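Local coordinates for putative cell invasion protein with MAC/Perforin domain (Bacteroides thetaiotaomicron VPI-5482, PDB 3KK7) that is of unknown molecular function but belongs to the membrane-attack complex/perforin family, many of whose members form membrane pores, and is a putative cell invasion protein, at residues S178-I183 with I346-L351; I274-E279 with D312-S317; E391-I396 with E421-N426; T402-K407 with D511-L516. All coordinates share one frame; numbering follows the deposited sequence.

Interaction 1 (S178-I183 with I346-L351); sequences SALRKI and ISDFIL. With EDO (1,2-ethanediol), chain D.
Ser178 lies in the first turn of helix 177-186 and faces solvent. Ser178 N donates to O1 of a 1,2-ethanediol molecule, probably from the crystallisation liquor, at 2.9 Å and 159°. The Ser178 OG makes a second, weak bond to the same O1 at 3.2 Å. This site is separate from the contact with 346-351. Leu180 carries that contact. Its CG is anti to the carbonyl carbon (chi1 -69°), and its two methyls divide the work. Leu180 CD2 meets the Phe349 ring obliquely, 3.6 Å from CZ. Leu180 CD1 rests on the CB of Asp348 at 3.9 Å, while Leu180 CB lies 3.8 Å from Asp348 O. Replacing Leu180 by an alanine would probably weaken the packing here, because both methyls that touch Phe349 and Asp348 would be lost. The closest approach of Arg181 is by its backbone: Arg181 O is 4.2 Å from Leu351 CD2. Its side chain touches Tyr533 of helix 529-535, as does Leu351. Three residues on from Leu180, Ile183 sends CG2 to the edge of the Phe349 ring, 4.2 Å from CD2, and the two side chains lie alongside each other. On the other side, residues 346-348 form a short 3-10 turn, closed by a bond from Phe349 N to Ile346 O. The contact thus joins the helix to the link between strand 343-345 and helix 353-363 of the MACPF region. It is mainly apolar, methyls against a ring; the Asp348 carboxylate finds its partner outside, in a salt bridge to Lys125.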
# COMPACT_ATOMS: atom_id res chain seq x y z
N SER A 178 9.46 -4.04 16.35
CA SER A 178 9.87 -2.95 17.25
C SER A 178 10.73 -1.89 16.53
O SER A 178 10.68 -0.71 16.85
CB SER A 178 10.60 -3.52 18.47
OG SER A 178 9.69 -4.15 19.38
N ALA A 179 11.53 -2.33 15.57
CA ALA A 179 12.23 -1.43 14.69
C ALA A 179 11.21 -0.63 13.87
O ALA A 179 11.27 0.59 13.81
CB ALA A 179 13.15 -2.22 13.77
N LEU A 180 10.28 -1.33 13.24
CA LEU A 180 9.32 -0.68 12.36
C LEU A 180 8.52 0.35 13.14
O LEU A 180 8.24 1.46 12.66
CB LEU A 180 8.40 -1.69 11.68
CG LEU A 180 9.04 -2.61 10.62
CD1 LEU A 180 7.99 -3.44 9.96
CD2 LEU A 180 9.84 -1.85 9.59
N ARG A 181 8.19 0.05 14.37
CA ARG A 181 7.43 1.04 15.12
C ARG A 181 8.25 2.29 15.43
O ARG A 181 7.74 3.40 15.32
CB ARG A 181 6.77 0.42 16.35
CG ARG A 181 5.37 -0.14 16.00
CD ARG A 181 4.60 -0.54 17.25
NE ARG A 181 5.28 -1.66 17.89
CZ ARG A 181 5.08 -2.94 17.61
NH1 ARG A 181 4.18 -3.31 16.70
NH2 ARG A 181 5.79 -3.86 18.25
N LYS A 182 9.51 2.10 15.79
CA LYS A 182 10.40 3.23 16.02
C LYS A 182 10.45 4.11 14.79
O LYS A 182 10.41 5.35 14.92
CB LYS A 182 11.83 2.78 16.32
CG LYS A 182 12.14 2.61 17.76
CD LYS A 182 13.52 3.12 18.09
CE LYS A 182 13.68 3.14 19.56
NZ LYS A 182 12.73 4.07 20.28
N ILE A 183 10.55 3.47 13.61
CA ILE A 183 10.64 4.21 12.34
C ILE A 183 9.35 5.01 12.12
O ILE A 183 9.41 6.19 11.77
CB ILE A 183 10.91 3.28 11.17
CG1 ILE A 183 12.32 2.72 11.27
CG2 ILE A 183 10.77 4.00 9.83
CD1 ILE A 183 12.67 1.70 10.16
N ILE A 346 2.73 -0.46 3.39
CA ILE A 346 2.83 0.89 3.96
C ILE A 346 2.27 0.90 5.37
O ILE A 346 2.75 1.63 6.23
CB ILE A 346 2.09 1.94 3.07
CG1 ILE A 346 2.83 2.08 1.75
CG2 ILE A 346 2.03 3.30 3.71
CD1 ILE A 346 2.08 2.87 0.73
N SER A 347 1.28 0.05 5.64
CA SER A 347 0.65 0.02 6.97
C SER A 347 1.62 -0.36 8.09
O SER A 347 1.42 0.03 9.24
CB SER A 347 -0.57 -0.89 7.00
OG SER A 347 -0.24 -2.19 6.59
N ASP A 348 2.68 -1.09 7.76
CA ASP A 348 3.73 -1.36 8.75
C ASP A 348 4.55 -0.16 9.15
O ASP A 348 5.23 -0.22 10.15
CB ASP A 348 4.65 -2.49 8.29
CG ASP A 348 4.07 -3.87 8.57
OD1 ASP A 348 3.14 -3.96 9.41
OD2 ASP A 348 4.53 -4.86 7.96
N PHE A 349 4.48 0.93 8.39
CA PHE A 349 5.28 2.13 8.66
C PHE A 349 4.55 3.32 9.27
O PHE A 349 5.10 4.41 9.33
CB PHE A 349 6.01 2.54 7.37
CG PHE A 349 7.03 1.55 6.97
CD1 PHE A 349 6.66 0.38 6.36
CD2 PHE A 349 8.35 1.73 7.32
CE1 PHE A 349 7.59 -0.56 6.07
CE2 PHE A 349 9.29 0.77 7.03
CZ PHE A 349 8.92 -0.37 6.41
N ILE A 350 3.33 3.09 9.75
CA ILE A 350 2.51 4.14 10.36
C ILE A 350 1.90 3.63 11.64
O ILE A 350 1.71 2.42 11.81
CB ILE A 350 1.42 4.67 9.38
CG1 ILE A 350 0.54 3.55 8.85
CG2 ILE A 350 2.06 5.36 8.19
CD1 ILE A 350 -0.48 4.05 7.87
N LEU A 351 1.62 4.55 12.56
CA LEU A 351 1.12 4.19 13.88
C LEU A 351 -0.40 4.16 13.98
O LEU A 351 -0.96 3.48 14.85
CB LEU A 351 1.61 5.21 14.91
CG LEU A 351 3.10 5.32 15.11
CD1 LEU A 351 3.34 6.46 16.06
CD2 LEU A 351 3.61 4.01 15.67
C1 EDO D . 11.15 -7.15 18.23
O1 EDO D . 10.15 -6.64 17.40
C2 EDO D . 10.40 -7.66 19.44
O2 EDO D . 9.45 -8.59 18.92

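Interaction 2 (I274-E279 with D312-S317); sequences IGTKRE and DITNYS
Two flat groups matter here: the Ile313 carbonyl takes the bond across, and the Asp312 carboxylate shapes the loop from within. The carbonyl of Ile313 is met from above its plane by Thr276 N, 34° out of it. The carboxylate is met by two groups of Thr314: the backbone N comes nearly along the C-O axis of OD1, and the hydroxyl comes from above the plane. The bond from Thr314 N to Asp312 OD1 makes an Asx turn at the end of strand 311-312. The bond from Thr314 OG1 to Asp312 OD1 is short, 2.6 Å. Asp312 O also accepts from the N atoms of Asn315 and Tyr316, so the loop is held compactly. It packs on the link that leads from strand 271-274 into helix 278-285. The main bond across runs from Thr276 N to Ile313 O, 3.1 Å and nearly straight at 164°. Thr276 OG1 is hydrogen-bonded to Ser281 OG in that helix and lies 3.8 Å from Thr314 CG2. Gly275 sits close to the loop, with Ile313 CD1 3.8 Å from its CA. A beta carbon there would collide with Ser317 OG, which is 3.6 Å from Gly275 CA. Beyond it, Ser317 CA makes a CA-H...O contact with Ile274 O at 3.3 Å.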
# COMPACT_ATOMS: atom_id res chain seq x y z
N ILE A 274 20.11 -11.77 -27.49
CA ILE A 274 18.73 -12.26 -27.54
C ILE A 274 18.31 -12.30 -29.01
O ILE A 274 18.78 -11.48 -29.80
CB ILE A 274 17.81 -11.38 -26.70
CG1 ILE A 274 16.43 -11.99 -26.59
CG2 ILE A 274 17.71 -9.99 -27.30
CD1 ILE A 274 15.55 -11.21 -25.60
N GLY A 275 17.45 -13.25 -29.36
CA GLY A 275 17.02 -13.48 -30.74
C GLY A 275 17.51 -14.83 -31.21
O GLY A 275 18.52 -15.33 -30.73
N THR A 276 16.79 -15.47 -32.12
CA THR A 276 17.23 -16.73 -32.70
C THR A 276 17.79 -16.46 -34.10
O THR A 276 17.57 -15.39 -34.68
CB THR A 276 16.06 -17.71 -32.81
OG1 THR A 276 15.00 -17.09 -33.54
CG2 THR A 276 15.53 -18.07 -31.47
N LYS A 277 18.52 -17.43 -34.64
CA LYS A 277 18.84 -17.43 -36.07
C LYS A 277 18.81 -18.86 -36.51
O LYS A 277 18.62 -19.77 -35.69
CB LYS A 277 20.20 -16.79 -36.37
N ARG A 278 18.95 -19.05 -37.81
CA ARG A 278 19.16 -20.37 -38.41
C ARG A 278 18.44 -21.55 -37.67
O ARG A 278 17.21 -21.57 -37.60
CB ARG A 278 20.68 -20.61 -38.58
N GLU A 279 19.21 -22.50 -37.12
CA GLU A 279 18.67 -23.77 -36.58
C GLU A 279 17.65 -23.50 -35.48
O GLU A 279 16.54 -24.05 -35.51
CB GLU A 279 19.79 -24.66 -36.05
N ASP A 312 10.13 -9.36 -34.08
CA ASP A 312 9.97 -10.79 -34.34
C ASP A 312 11.29 -11.49 -33.97
O ASP A 312 12.38 -11.15 -34.50
CB ASP A 312 9.59 -11.05 -35.80
CG ASP A 312 9.47 -12.53 -36.12
OD1 ASP A 312 10.48 -13.25 -35.95
OD2 ASP A 312 8.38 -12.98 -36.55
N ILE A 313 11.17 -12.50 -33.09
CA ILE A 313 12.32 -13.20 -32.51
C ILE A 313 13.26 -13.82 -33.56
O ILE A 313 14.48 -13.87 -33.34
CB ILE A 313 11.84 -14.29 -31.51
CG1 ILE A 313 12.96 -14.71 -30.55
CG2 ILE A 313 11.25 -15.49 -32.24
CD1 ILE A 313 13.39 -13.64 -29.58
N THR A 314 12.71 -14.25 -34.68
CA THR A 314 13.50 -14.86 -35.74
C THR A 314 14.07 -13.83 -36.74
O THR A 314 14.90 -14.19 -37.56
CB THR A 314 12.65 -15.81 -36.55
OG1 THR A 314 11.70 -15.06 -37.33
CG2 THR A 314 11.90 -16.77 -35.65
N ASN A 315 13.62 -12.58 -36.68
CA ASN A 315 14.04 -11.57 -37.64
C ASN A 315 15.08 -10.63 -37.07
O ASN A 315 15.97 -10.19 -37.79
CB ASN A 315 12.84 -10.76 -38.11
CG ASN A 315 13.16 -9.86 -39.31
OD1 ASN A 315 13.69 -10.32 -40.36
ND2 ASN A 315 12.81 -8.57 -39.18
N TYR A 316 14.99 -10.30 -35.78
CA TYR A 316 15.89 -9.31 -35.25
C TYR A 316 16.53 -9.75 -33.95
O TYR A 316 15.85 -10.10 -32.98
CB TYR A 316 15.17 -7.98 -35.10
CG TYR A 316 16.10 -6.85 -34.73
CD1 TYR A 316 17.08 -6.39 -35.64
CD2 TYR A 316 16.01 -6.23 -33.49
CE1 TYR A 316 17.94 -5.34 -35.32
CE2 TYR A 316 16.87 -5.20 -33.14
CZ TYR A 316 17.84 -4.76 -34.06
OH TYR A 316 18.69 -3.74 -33.72
N SER A 317 17.86 -9.70 -33.94
CA SER A 317 18.67 -10.07 -32.80
C SER A 317 19.43 -8.87 -32.30
O SER A 317 19.88 -8.05 -33.10
CB SER A 317 19.68 -11.14 -33.20
OG SER A 317 18.99 -12.33 -33.53

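Interaction 3 (E391-I396 with E421-N426); sequences EKLYDI and EELKAN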
# COMPACT_ATOMS: atom_id res chain seq x y z
N GLU A 391 -34.99 -10.70 20.39
CA GLU A 391 -35.08 -9.33 19.89
C GLU A 391 -33.72 -8.63 19.89
O GLU A 391 -32.97 -8.69 20.89
CB GLU A 391 -36.11 -8.56 20.73
CG GLU A 391 -36.17 -7.05 20.52
CD GLU A 391 -37.39 -6.42 21.20
OE1 GLU A 391 -38.21 -7.16 21.79
OE2 GLU A 391 -37.52 -5.18 21.13
N LYS A 392 -33.40 -7.97 18.78
CA LYS A 392 -32.17 -7.20 18.72
C LYS A 392 -32.28 -5.98 19.64
O LYS A 392 -33.28 -5.24 19.61
CB LYS A 392 -31.84 -6.80 17.30
CG LYS A 392 -31.44 -7.98 16.43
CD LYS A 392 -30.67 -7.49 15.19
CE LYS A 392 -30.15 -8.62 14.30
NZ LYS A 392 -31.17 -9.07 13.30
N LEU A 393 -31.25 -5.81 20.48
CA LEU A 393 -31.15 -4.72 21.46
C LEU A 393 -29.94 -3.84 21.17
O LEU A 393 -28.84 -4.34 20.89
CB LEU A 393 -31.01 -5.27 22.86
CG LEU A 393 -32.10 -6.19 23.37
CD1 LEU A 393 -31.63 -6.79 24.70
CD2 LEU A 393 -33.40 -5.41 23.52
N TYR A 394 -30.14 -2.53 21.29
CA TYR A 394 -29.17 -1.55 20.86
C TYR A 394 -28.88 -0.50 21.93
O TYR A 394 -29.74 -0.16 22.73
CB TYR A 394 -29.72 -0.84 19.64
CG TYR A 394 -29.95 -1.71 18.44
CD1 TYR A 394 -28.92 -1.93 17.52
CD2 TYR A 394 -31.18 -2.29 18.20
CE1 TYR A 394 -29.12 -2.72 16.39
CE2 TYR A 394 -31.40 -3.07 17.08
CZ TYR A 394 -30.37 -3.28 16.17
OH TYR A 394 -30.57 -4.06 15.06
N ASP A 395 -27.65 0.01 21.91
CA ASP A 395 -27.25 1.19 22.67
C ASP A 395 -27.27 2.37 21.69
O ASP A 395 -27.20 2.18 20.47
CB ASP A 395 -25.85 0.99 23.27
CG ASP A 395 -25.47 2.07 24.32
OD1 ASP A 395 -26.35 2.83 24.75
OD2 ASP A 395 -24.28 2.14 24.73
N ILE A 396 -27.37 3.58 22.22
CA ILE A 396 -27.32 4.80 21.41
C ILE A 396 -25.94 5.37 21.63
O ILE A 396 -25.52 5.59 22.75
CB ILE A 396 -28.38 5.81 21.85
CG1 ILE A 396 -29.77 5.21 21.68
CG2 ILE A 396 -28.27 7.10 21.04
CD1 ILE A 396 -30.88 6.01 22.36
N GLU A 421 -34.66 -4.56 29.29
CA GLU A 421 -35.74 -3.55 29.15
C GLU A 421 -35.21 -2.13 28.97
O GLU A 421 -35.82 -1.33 28.28
CB GLU A 421 -36.74 -3.63 30.31
CG GLU A 421 -37.74 -4.81 30.22
CD GLU A 421 -37.08 -6.21 30.33
OE1 GLU A 421 -35.93 -6.32 30.84
OE2 GLU A 421 -37.70 -7.21 29.90
N GLU A 422 -34.07 -1.84 29.59
CA GLU A 422 -33.42 -0.55 29.42
C GLU A 422 -32.97 -0.35 27.97
O GLU A 422 -33.33 0.64 27.32
CB GLU A 422 -32.21 -0.44 30.34
CG GLU A 422 -32.56 -0.44 31.81
CD GLU A 422 -31.32 -0.41 32.70
OE1 GLU A 422 -30.25 0.02 32.20
OE2 GLU A 422 -31.43 -0.80 33.89
N LEU A 423 -32.20 -1.31 27.47
CA LEU A 423 -31.70 -1.29 26.08
C LEU A 423 -32.84 -1.22 25.06
O LEU A 423 -32.74 -0.47 24.09
CB LEU A 423 -30.81 -2.51 25.80
CG LEU A 423 -29.49 -2.65 26.60
CD1 LEU A 423 -28.97 -4.08 26.57
CD2 LEU A 423 -28.41 -1.69 26.08
N LYS A 424 -33.91 -1.97 25.30
CA LYS A 424 -35.10 -1.93 24.44
C LYS A 424 -35.79 -0.55 24.43
O LYS A 424 -36.47 -0.18 23.46
CB LYS A 424 -36.10 -3.01 24.89
CG LYS A 424 -37.35 -3.15 24.02
CD LYS A 424 -38.11 -4.43 24.36
CE LYS A 424 -39.51 -4.48 23.75
NZ LYS A 424 -40.18 -5.77 24.06
N ALA A 425 -35.61 0.22 25.52
CA ALA A 425 -36.15 1.58 25.62
C ALA A 425 -35.42 2.58 24.72
O ALA A 425 -35.92 3.68 24.50
CB ALA A 425 -36.14 2.06 27.08
N ASN A 426 -34.24 2.20 24.20
CA ASN A 426 -33.55 3.01 23.20
C ASN A 426 -34.27 2.97 21.84
O ASN A 426 -33.99 3.79 20.94
CB ASN A 426 -32.09 2.57 23.04
CG ASN A 426 -31.25 2.83 24.29
OD1 ASN A 426 -31.41 3.85 24.95
ND2 ASN A 426 -30.32 1.91 24.60
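Strand 392-396 passes helix 420-424, with the CA atoms of Leu393 and Lys424 5.7 Å apart. The strand is half of a beta hairpin with 376-386, and Leu393 and Asp395 make backbone bonds to that partner. The Tyr394 carbonyl instead serves 421-426. Asn426, two residues on from Lys424, donates from ND2 to Tyr394 O at 2.8 Å and 165°. The bond uses a lone pair in the carbonyl plane and lies nearly in the amide plane of Asn426. It is helped by CG standing anti to the carbonyl carbon (chi1 -66°). Tyr394 O also faces Leu423 O at 3.3 Å, two acceptors with no bond between them, so the amide donor probably eases their repulsion. Replacing Asn426 by an alanine would remove this donor and would probably loosen 421-426 from the strand. The Ile396 side chain crosses that of Asn426 obliquely, with Ile396 CD1 3.4 Å from Asn426 OD1. Ile396 also meets Phe432 and Lys435 of helix 429-443. Upstream, Leu393 packs on the helix, with its CB 4.0 Å from Leu423 CB and its CD2 3.9 Å from Lys424 CB. Leu423 continues to Arg385 of the paired strand. Just before the strand, two extended chains cross at about a right angle. Glu391 has CG anti to the backbone N, and so does Lys424. They form a salt bridge. Its bond is weak, from Lys424 NZ to Glu391 OE1 at 3.3 Å.

Interaction 4 (T402-K407 with D511-L516); sequences TRQGDK and DAYGIL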
# COMPACT_ATOMS: atom_id res chain seq x y z
N THR A 402 -14.51 10.50 10.46
CA THR A 402 -13.29 11.27 10.21
C THR A 402 -13.26 11.79 8.79
O THR A 402 -14.11 11.46 7.99
CB THR A 402 -12.02 10.42 10.49
OG1 THR A 402 -11.87 9.41 9.48
CG2 THR A 402 -12.09 9.79 11.87
N ARG A 403 -12.25 12.59 8.47
CA ARG A 403 -12.05 13.09 7.12
C ARG A 403 -11.90 11.97 6.09
O ARG A 403 -12.31 12.09 4.91
CB ARG A 403 -10.78 13.94 7.07
CG ARG A 403 -10.84 15.26 7.80
CD ARG A 403 -9.63 16.12 7.44
NE ARG A 403 -8.40 15.55 7.97
CZ ARG A 403 -7.17 15.77 7.51
NH1 ARG A 403 -6.13 15.17 8.09
NH2 ARG A 403 -6.94 16.55 6.47
N GLN A 404 -11.29 10.89 6.56
CA GLN A 404 -10.93 9.75 5.72
C GLN A 404 -12.15 8.86 5.58
O GLN A 404 -12.17 7.94 4.77
CB GLN A 404 -9.77 8.99 6.36
CG GLN A 404 -8.45 9.80 6.57
CD GLN A 404 -8.44 10.79 7.76
OE1 GLN A 404 -9.25 10.70 8.69
NE2 GLN A 404 -7.51 11.75 7.72
N GLY A 405 -13.18 9.13 6.39
CA GLY A 405 -14.43 8.37 6.35
C GLY A 405 -14.43 7.14 7.24
O GLY A 405 -15.17 6.21 7.01
N ASP A 406 -13.60 7.15 8.27
CA ASP A 406 -13.57 6.09 9.26
C ASP A 406 -14.65 6.42 10.28
O ASP A 406 -14.94 7.59 10.47
CB ASP A 406 -12.20 6.05 9.95
CG ASP A 406 -11.05 6.09 8.97
OD1 ASP A 406 -11.00 5.21 8.05
OD2 ASP A 406 -10.21 7.00 9.10
N LYS A 407 -15.23 5.40 10.91
CA LYS A 407 -16.24 5.61 11.93
C LYS A 407 -15.67 5.25 13.30
O LYS A 407 -15.40 4.08 13.58
CB LYS A 407 -17.51 4.78 11.62
CG LYS A 407 -17.96 4.89 10.18
CD LYS A 407 -19.47 4.82 9.97
CE LYS A 407 -19.85 5.13 8.52
NZ LYS A 407 -20.91 6.18 8.40
N ASP A 511 -9.68 22.50 12.55
CA ASP A 511 -10.79 23.33 12.04
C ASP A 511 -11.81 22.52 11.21
O ASP A 511 -13.01 22.79 11.27
CB ASP A 511 -10.28 24.60 11.29
CG ASP A 511 -10.01 25.81 12.24
OD1 ASP A 511 -10.50 25.77 13.39
OD2 ASP A 511 -9.32 26.79 11.83
N ALA A 512 -11.33 21.53 10.47
CA ALA A 512 -12.24 20.63 9.77
C ALA A 512 -13.16 19.91 10.77
O ALA A 512 -14.35 19.74 10.50
CB ALA A 512 -11.48 19.67 8.96
N TYR A 513 -12.65 19.57 11.94
CA TYR A 513 -13.49 18.96 12.99
C TYR A 513 -14.14 19.96 13.93
O TYR A 513 -14.92 19.59 14.81
CB TYR A 513 -12.66 17.96 13.80
CG TYR A 513 -12.18 16.76 13.00
CD1 TYR A 513 -11.06 16.83 12.19
CD2 TYR A 513 -12.83 15.54 13.09
CE1 TYR A 513 -10.61 15.74 11.49
CE2 TYR A 513 -12.38 14.43 12.40
CZ TYR A 513 -11.28 14.52 11.59
OH TYR A 513 -10.86 13.41 10.91
N GLY A 514 -13.85 21.24 13.75
CA GLY A 514 -14.38 22.30 14.62
C GLY A 514 -14.02 22.05 16.07
O GLY A 514 -14.90 22.10 16.94
N ILE A 515 -12.74 21.75 16.32
CA ILE A 515 -12.23 21.40 17.65
C ILE A 515 -11.02 22.24 18.05
O ILE A 515 -10.36 21.96 19.05
CB ILE A 515 -11.86 19.87 17.74
CG1 ILE A 515 -10.72 19.50 16.79
CG2 ILE A 515 -13.06 18.98 17.46
CD1 ILE A 515 -10.34 18.09 16.88
N LEU A 516 -10.73 23.30 17.30
CA LEU A 516 -9.55 24.08 17.54
C LEU A 516 -9.59 24.69 18.94
O LEU A 516 -8.60 24.64 19.66
CB LEU A 516 -9.41 25.16 16.47
CG LEU A 516 -8.11 25.98 16.51
CD1 LEU A 516 -6.86 25.10 16.75
CD2 LEU A 516 -8.01 26.81 15.21
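A type I beta turn from Thr402 to Gly405 here meets the end of helix 508-512, which closes in a Schellman motif with Gly514 at positive phi. The turn links antiparallel strands 392-401 and 407-411 of the D2 domain, and the helix belongs to D3, so the contact joins the two. Hydrogen bonds come first. Tyr513 reaches the turn with its hydroxyl, and Arg403 N donates to Tyr513 OH at 2.9 Å and 162°. The same hydroxyl is hydrogen-bonded to the C-terminal carboxylate at Leu541 OXT. Within the turn, Gly405 N donates to Thr402 O at 3.0 Å. Asp406 N donates to Thr402 OG1 at 3.1 Å. Together these fix the turn that presents Arg403 N. Charge is the second kind. Arg403 NE pairs with Leu541 OXT, and its NH1 and NH2 bond to the carbonyls of Tyr197 and Trp35. The guanidinium is thus gripped by three partners, and the arginine would probably help to stabilise the C-terminal carboxylate as an anion. Van der Waals contacts are the third. The Arg403 chain, bent at chi3, crosses the Tyr513 side chain at about a right angle, with the guanidinium and ring planes 70° apart. Arg403 CG lies 3.7 Å from Tyr513 CE1, and Arg403 CD 4.3 Å from Ala512 CB. Of the carbons of 402-407, Thr402 CB comes closest, 3.2 Å from Tyr513 OH.

How the interactions relate
The four contacts are spread along an elongated chain and none touches another. Interactions 1 and 2 both belong to the MACPF domain; along the chain interaction 2 falls between the two segments of interaction 1, and their centres are about 49 Å apart. Interaction 3 lies in D2, and interaction 4 bridges D2 and D3. Strand 392-401 leads from the first segment of interaction 3 to that of interaction 4; their centres are about 29 Å apart. The nearest atoms of interactions 1 and 4 are about 10 Å apart. Interactions 2 and 3, on opposite sides of the chain's centre, have centres about 77 Å apart. The ethanediol lies at Ser178, not between interaction 1's two segments.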